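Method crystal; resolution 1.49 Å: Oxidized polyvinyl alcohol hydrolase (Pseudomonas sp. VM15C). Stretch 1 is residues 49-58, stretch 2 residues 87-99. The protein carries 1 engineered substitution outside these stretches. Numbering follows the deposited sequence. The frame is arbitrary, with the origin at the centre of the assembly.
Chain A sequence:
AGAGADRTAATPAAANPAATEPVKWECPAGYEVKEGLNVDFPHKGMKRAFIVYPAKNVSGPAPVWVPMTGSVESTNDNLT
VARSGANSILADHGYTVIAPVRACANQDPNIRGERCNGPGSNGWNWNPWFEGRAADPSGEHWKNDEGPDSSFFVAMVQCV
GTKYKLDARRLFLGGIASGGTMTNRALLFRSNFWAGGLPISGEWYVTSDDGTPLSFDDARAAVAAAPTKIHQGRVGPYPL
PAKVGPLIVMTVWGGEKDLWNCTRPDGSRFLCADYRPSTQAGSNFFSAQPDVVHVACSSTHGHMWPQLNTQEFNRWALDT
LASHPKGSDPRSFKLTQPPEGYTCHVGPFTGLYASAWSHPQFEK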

# COMPACT_ATOMS: atom_id res chain seq x y z
N ALA A 49 -12.90 -11.13 -4.60
CA ALA A 49 -12.09 -12.03 -5.37
C ALA A 49 -10.63 -11.70 -5.17
O ALA A 49 -10.27 -10.56 -4.81
N PHE A 50 -9.80 -12.69 -5.43
CA PHE A 50 -8.36 -12.51 -5.31
C PHE A 50 -7.66 -13.62 -6.05
O PHE A 50 -8.28 -14.67 -6.35
N ILE A 51 -6.40 -13.41 -6.39
CA ILE A 51 -5.66 -14.38 -7.20
C ILE A 51 -4.45 -14.85 -6.42
O ILE A 51 -3.69 -14.04 -5.85
N VAL A 52 -4.19 -16.15 -6.47
CA VAL A 52 -3.08 -16.71 -5.74
C VAL A 52 -2.05 -17.33 -6.66
O VAL A 52 -2.38 -18.16 -7.53
N TYR A 53 -0.79 -16.93 -6.49
CA TYR A 53 0.32 -17.57 -7.23
C TYR A 53 1.21 -18.16 -6.11
O TYR A 53 1.98 -17.43 -5.45
N PRO A 54 1.18 -19.49 -5.90
CA PRO A 54 2.01 -20.08 -4.84
C PRO A 54 3.50 -19.96 -5.12
O PRO A 54 3.96 -20.01 -6.26
N ALA A 55 4.27 -19.79 -4.04
CA ALA A 55 5.71 -19.64 -4.16
C ALA A 55 6.38 -20.80 -4.83
O ALA A 55 6.03 -21.94 -4.52
N LYS A 56 7.38 -20.50 -5.64
CA LYS A 56 8.23 -21.53 -6.30
C LYS A 56 9.59 -21.64 -5.61
O LYS A 56 10.08 -20.67 -5.02
N ASN A 57 10.22 -22.82 -5.73
CA ASN A 57 11.55 -23.09 -5.14
C ASN A 57 11.66 -22.88 -3.63
O ASN A 57 12.75 -22.56 -3.12
N VAL A 58 10.55 -23.08 -2.92
CA VAL A 58 10.54 -22.88 -1.47
C VAL A 58 10.01 -24.10 -0.73
O VAL A 58 8.97 -24.64 -1.10
N ASN A 87 3.72 -8.33 -11.04
CA ASN A 87 3.93 -8.77 -9.67
C ASN A 87 3.81 -10.29 -9.43
O ASN A 87 4.30 -10.78 -8.41
N SER A 88 3.14 -11.02 -10.33
CA SER A 88 3.06 -12.46 -10.16
C SER A 88 4.41 -13.12 -10.31
O SER A 88 4.58 -14.23 -9.85
N ILE A 89 5.35 -12.44 -10.93
CA ILE A 89 6.69 -12.99 -11.12
C ILE A 89 7.40 -13.18 -9.80
O ILE A 89 8.32 -14.02 -9.71
N LEU A 90 6.97 -12.46 -8.76
CA LEU A 90 7.59 -12.70 -7.44
C LEU A 90 7.33 -14.12 -6.95
O LEU A 90 8.02 -14.58 -6.04
N ALA A 91 6.35 -14.84 -7.48
CA ALA A 91 6.18 -16.23 -7.07
C ALA A 91 7.39 -17.07 -7.56
O ALA A 91 7.81 -17.97 -6.86
N ASP A 92 7.99 -16.70 -8.68
CA ASP A 92 9.18 -17.37 -9.20
C ASP A 92 10.37 -16.97 -8.33
O ASP A 92 11.44 -17.55 -8.46
N HIS A 93 10.17 -15.98 -7.45
CA HIS A 93 11.23 -15.49 -6.55
C HIS A 93 11.06 -16.05 -5.15
O HIS A 93 11.76 -15.63 -4.24
N GLY A 94 10.09 -16.93 -4.96
CA GLY A 94 9.87 -17.58 -3.67
C GLY A 94 8.86 -16.92 -2.73
O GLY A 94 8.94 -17.10 -1.53
N TYR A 95 7.91 -16.18 -3.27
CA TYR A 95 6.88 -15.56 -2.46
C TYR A 95 5.54 -16.07 -2.90
O TYR A 95 5.35 -16.29 -4.09
N THR A 96 4.65 -16.30 -1.95
CA THR A 96 3.29 -16.65 -2.33
C THR A 96 2.57 -15.30 -2.51
O THR A 96 2.48 -14.46 -1.60
N VAL A 97 2.15 -15.06 -3.74
CA VAL A 97 1.51 -13.80 -4.14
C VAL A 97 -0.00 -13.96 -4.02
O VAL A 97 -0.58 -14.89 -4.56
N ILE A 98 -0.64 -13.06 -3.25
CA ILE A 98 -2.09 -13.13 -2.99
C ILE A 98 -2.57 -11.73 -3.31
O ILE A 98 -2.37 -10.79 -2.52
N ALA A 99 -3.21 -11.58 -4.49
CA ALA A 99 -3.56 -10.26 -5.04
C ALA A 99 -5.03 -10.02 -5.02
O ALA A 99 -5.79 -10.70 -5.72

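A strand pair fixes which side chains meet, and the flanking chain packs against one of its faces; this hydrolase offers a compact example. Strands 49–53 and 96–99 run antiparallel, so side chains alternate between the sheet faces. On one face Val 52 (t) sits beside Ile 98 (m, t), CG2 to CG2 4.4 Å, and the ring of Phe 50 (p) meets the same methyl obliquely, CD2 to Ile 98 CG2 at 4.1 Å.

The other face carries Ile 51, Tyr 53, Val 97 and Ala 99, and here the helical-angled segment 87–92 adds its bumps. Tyr 53 (m) rests its CB against Val 97 CB (4.1 Å) and Ala 91 CB (3.8 Å), while its ring lies flat over Ser 88, whose CB points toward stretch 1 and fits against the ring face, 3.4 Å from the centroid and nearly on the normal.

Beyond the end of strand 49–53, Ala 55 N donates to OG1 of Thr 96 (m), the first residue of the other strand, at 2.9 Å. Val 58 (t) brings CG2 to 3.5 Å from Gly 94 O, using the space left by the missing side chain of Gly 94; a CB there would crowd that methyl. At the exposed margin Lys 56 NZ forms a salt bridge with Asp 92 OD1 (3.4 Å), and one water links Asn 57 ND2 (3.0 Å) to Asp 92 O (2.8 Å).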

# COMPACT_ATOMS: atom_id res chain seq x y z
CB ALA A 49 -12.42 -11.94 -6.88
CB PHE A 50 -7.91 -12.49 -3.83
CG PHE A 50 -8.29 -13.73 -3.03
CD1 PHE A 50 -9.53 -13.79 -2.38
CD2 PHE A 50 -7.42 -14.83 -2.94
CE1 PHE A 50 -9.90 -14.94 -1.62
CE2 PHE A 50 -7.78 -15.98 -2.21
CZ PHE A 50 -9.01 -16.03 -1.54
CB ILE A 51 -5.22 -13.73 -8.52
CG1 ILE A 51 -6.46 -13.26 -9.30
CG2 ILE A 51 -4.44 -14.72 -9.41
CD1 ILE A 51 -6.15 -12.41 -10.58
CB VAL A 52 -3.55 -17.85 -4.76
CG1 VAL A 52 -2.31 -18.52 -4.06
CG2 VAL A 52 -4.54 -17.33 -3.74
CB TYR A 53 1.11 -16.54 -8.07
CG TYR A 53 0.45 -15.98 -9.33
CD1 TYR A 53 -0.49 -14.94 -9.27
CD2 TYR A 53 0.78 -16.48 -10.60
CE1 TYR A 53 -1.07 -14.44 -10.45
CE2 TYR A 53 0.21 -15.98 -11.76
CZ TYR A 53 -0.71 -14.96 -11.67
OH TYR A 53 -1.28 -14.45 -12.85
CB PRO A 54 1.56 -21.54 -4.78
CG PRO A 54 0.23 -21.55 -5.48
CD PRO A 54 0.30 -20.48 -6.54
CB ALA A 55 6.32 -19.47 -2.75
CB LYS A 56 8.52 -21.15 -7.74
CG LYS A 56 7.30 -21.02 -8.60
CD LYS A 56 6.46 -22.26 -8.58
CE LYS A 56 5.70 -22.33 -9.89
NZ LYS A 56 6.18 -21.20 -10.78
CB ASN A 57 12.63 -22.24 -5.82
CG ASN A 57 12.81 -22.61 -7.28
OD1 ASN A 57 12.68 -23.78 -7.65
ND2 ASN A 57 13.12 -21.61 -8.11
CB VAL A 58 9.58 -21.68 -1.06
CG1 VAL A 58 9.38 -21.65 0.46
CG2 VAL A 58 10.14 -20.37 -1.51
CB ASN A 87 2.97 -7.99 -8.74
CG ASN A 87 3.53 -6.63 -8.40
OD1 ASN A 87 4.34 -6.51 -7.49
ND2 ASN A 87 3.13 -5.59 -9.13
CB SER A 88 2.10 -13.05 -11.21
OG SER A 88 2.60 -12.93 -12.54
CB ILE A 89 7.49 -12.10 -12.14
CG1 ILE A 89 6.70 -12.08 -13.45
CG2 ILE A 89 8.90 -12.70 -12.44
CD1 ILE A 89 6.31 -13.43 -13.92
CB LEU A 90 7.12 -11.70 -6.41
CG LEU A 90 7.96 -10.45 -6.69
CD1 LEU A 90 7.18 -9.27 -6.34
CD2 LEU A 90 9.29 -10.51 -5.91
CB ALA A 91 4.83 -16.84 -7.64
CB ASP A 92 9.53 -16.89 -10.61
CG ASP A 92 8.50 -17.32 -11.67
OD1 ASP A 92 7.87 -18.37 -11.50
OD2 ASP A 92 8.38 -16.60 -12.68
CB HIS A 93 11.21 -13.98 -6.52
CG HIS A 93 12.50 -13.38 -6.06
ND1 HIS A 93 13.69 -13.66 -6.70
CD2 HIS A 93 12.82 -12.60 -4.99
CE1 HIS A 93 14.69 -13.10 -6.04
NE2 HIS A 93 14.19 -12.45 -5.00
CB TYR A 95 6.83 -14.01 -2.63
CG TYR A 95 8.05 -13.31 -2.09
CD1 TYR A 95 9.26 -13.37 -2.78
CD2 TYR A 95 8.01 -12.69 -0.87
CE1 TYR A 95 10.43 -12.83 -2.23
CE2 TYR A 95 9.17 -12.12 -0.31
CZ TYR A 95 10.37 -12.21 -1.00
OH TYR A 95 11.47 -11.69 -0.40
CB THR A 96 2.64 -17.54 -1.30
OG1 THR A 96 3.21 -18.85 -1.46
CG2 THR A 96 1.16 -17.67 -1.57
CB VAL A 97 1.92 -13.45 -5.58
CG1 VAL A 97 1.25 -12.14 -6.01
CG2 VAL A 97 3.44 -13.28 -5.66
CB ILE A 98 -2.34 -13.50 -1.53
CG1 ILE A 98 -1.59 -14.79 -1.15
CG2 ILE A 98 -3.85 -13.68 -1.35
CD1 ILE A 98 -1.71 -15.07 0.36
CB ALA A 99 -3.07 -10.23 -6.50
O HOH W 1 13.72 -18.78 -7.40